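PDB 3WV4: Non-ribosomal peptide synthetase from Streptomyces halstedii, which is an AMP-binding enzyme of the ANL superfamily, here as its N-terminal domain. Local coordinates for residues S136-A141 / D159-P164. Sequence-based numbering, arbitrary orientation.
Sequences SVIADA and DVTDLP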
loop_
_atom_site.group_PDB
_atom_site.type_symbol
_atom_site.label_atom_id
_atom_site.label_comp_id
_atom_site.label_asym_id
_atom_site.label_seq_id
_atom_site.Cartn_x
_atom_site.Cartn_y
_atom_site.Cartn_z
ATOM N N SER A 136 -6.455 10.271 19.584
ATOM C CA SER A 136 -5.547 11.274 19.000
ATOM C C SER A 136 -5.574 11.223 17.462
ATOM O O SER A 136 -5.711 12.241 16.791
ATOM C CB SER A 136 -4.114 11.018 19.507
ATOM O OG SER A 136 -3.181 11.815 18.813
ATOM N N VAL A 137 -5.459 10.017 16.929
ATOM C CA VAL A 137 -5.361 9.811 15.477
ATOM C C VAL A 137 -6.705 10.169 14.830
ATOM O O VAL A 137 -6.755 10.943 13.864
ATOM C CB VAL A 137 -4.916 8.364 15.161
ATOM C CG1 VAL A 137 -5.054 8.043 13.679
ATOM C CG2 VAL A 137 -3.464 8.175 15.577
ATOM N N ILE A 138 -7.795 9.696 15.425
ATOM C CA ILE A 138 -9.115 9.977 14.895
ATOM C C ILE A 138 -9.414 11.458 14.877
ATOM O O ILE A 138 -9.856 11.984 13.859
ATOM C CB ILE A 138 -10.193 9.204 15.666
ATOM C CG1 ILE A 138 -9.988 7.719 15.375
ATOM C CG2 ILE A 138 -11.599 9.685 15.301
ATOM C CD1 ILE A 138 -11.010 6.804 15.985
ATOM N N ALA A 139 -9.132 12.149 15.987
ATOM C CA ALA A 139 -9.285 13.608 16.038
ATOM C C ALA A 139 -8.331 14.291 15.063
ATOM O O ALA A 139 -8.690 15.275 14.439
ATOM C CB ALA A 139 -9.042 14.152 17.464
ATOM N N ASP A 140 -7.112 13.818 14.923
ATOM C CA ASP A 140 -6.248 14.454 13.904
ATOM C C ASP A 140 -6.870 14.263 12.481
ATOM O O ASP A 140 -6.913 15.201 11.685
ATOM C CB ASP A 140 -4.845 13.896 13.939
ATOM C CG ASP A 140 -3.896 14.668 13.023
ATOM O OD1 ASP A 140 -3.565 15.785 13.422
ATOM O OD2 ASP A 140 -3.515 14.165 11.917
ATOM N N ALA A 141 -7.432 13.077 12.209
ATOM C CA ALA A 141 -8.030 12.788 10.886
ATOM C C ALA A 141 -9.276 13.557 10.681
ATOM O O ALA A 141 -9.663 13.890 9.523
ATOM C CB ALA A 141 -8.340 11.315 10.763
ATOM N N ASP A 159 -16.012 4.806 22.795
ATOM C CA ASP A 159 -15.437 5.412 24.008
ATOM C C ASP A 159 -14.503 6.577 23.630
ATOM O O ASP A 159 -14.278 7.484 24.443
ATOM C CB ASP A 159 -14.623 4.402 24.841
ATOM C CG ASP A 159 -15.436 3.174 25.277
ATOM O OD1 ASP A 159 -16.668 3.292 25.486
ATOM O OD2 ASP A 159 -14.822 2.082 25.404
ATOM N N VAL A 160 -13.978 6.573 22.394
ATOM C CA VAL A 160 -12.913 7.510 22.060
ATOM C C VAL A 160 -13.309 8.558 21.050
ATOM O O VAL A 160 -12.515 9.418 20.748
ATOM C CB VAL A 160 -11.609 6.803 21.630
ATOM C CG1 VAL A 160 -11.212 5.732 22.634
ATOM C CG2 VAL A 160 -11.715 6.206 20.227
ATOM N N THR A 161 -14.529 8.498 20.531
ATOM C CA THR A 161 -15.020 9.524 19.629
ATOM C C THR A 161 -16.521 9.606 19.818
ATOM O O THR A 161 -17.157 8.662 20.274
ATOM C CB THR A 161 -14.657 9.243 18.116
ATOM O OG1 THR A 161 -15.096 10.334 17.278
ATOM C CG2 THR A 161 -15.353 7.985 17.602
ATOM N N ASP A 162 -17.076 10.760 19.474
ATOM C CA ASP A 162 -18.508 10.970 19.444
ATOM C C ASP A 162 -19.060 10.824 18.038
ATOM O O ASP A 162 -20.273 10.884 17.836
ATOM C CB ASP A 162 -18.814 12.372 19.990
ATOM C CG ASP A 162 -18.308 12.558 21.438
ATOM O OD1 ASP A 162 -18.185 11.538 22.172
ATOM O OD2 ASP A 162 -17.983 13.710 21.820
ATOM N N LEU A 163 -18.183 10.674 17.048
ATOM C CA LEU A 163 -18.661 10.481 15.678
ATOM C C LEU A 163 -19.356 9.134 15.590
ATOM O O LEU A 163 -19.062 8.223 16.375
ATOM C CB LEU A 163 -17.513 10.548 14.672
ATOM C CG LEU A 163 -16.774 11.907 14.707
ATOM C CD1 LEU A 163 -15.345 11.746 14.174
ATOM C CD2 LEU A 163 -17.514 13.051 14.017
ATOM N N PRO A 164 -20.267 9.000 14.624
ATOM C CA PRO A 164 -20.878 7.707 14.300
ATOM C C PRO A 164 -19.876 6.623 13.930
ATOM O O PRO A 164 -19.015 6.837 13.106
ATOM C CB PRO A 164 -21.780 8.022 13.098
ATOM C CG PRO A 164 -21.932 9.481 13.098
ATOM C CD PRO A 164 -20.682 10.044 13.687
#
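I138 reaches from helix 131-141 to three side chains, V160, T161 and L163, spaced along the chain where helix 151-160 gives way to loop, and every contact between the two segments runs through this one residue. Two of the three are purely apolar. The terminal CD1 of I138 meets CG2 of V160 at 4.3 Å, while the branch methyl CG2 of I138 lies 4.4 Å from CD1 of L163. A β-branched isoleucine suits the place because its two arms diverge: CG1 stands beside the backbone N (chi1 -67°) and, continued by an extended chain, carries CD1 to V160, whereas CG2, anti to that N, serves the T161 and L163 end.

Helix 131-141 leads into strand 145-148 and helix 151-160 into strand 165-167, neighbouring parallel strands, so helix 151-160 is the connection of a β-α-β unit; P164 bonds through its backbone to V146 of the adjoining strand. V160 also packs on P131, L134 and R135, so it sits against more of helix 131-141 than I138 alone.

T161 combines an apolar and a polar task. The I138 and T161 side chains cross at about a right angle, with CG2 of I138 4.1 Å from OG1 of T161, a van der Waals approach. OG1 of T161 accepts a hydrogen bond from the backbone N of L163 (3.1 Å, 165° at the hydrogen), closing an ST turn; L163 follows it, with its CB directed toward helix 131-141. Threonine fits because it supplies a hydroxyl for the turn while its CB, with OG1, meets CG2 of I138.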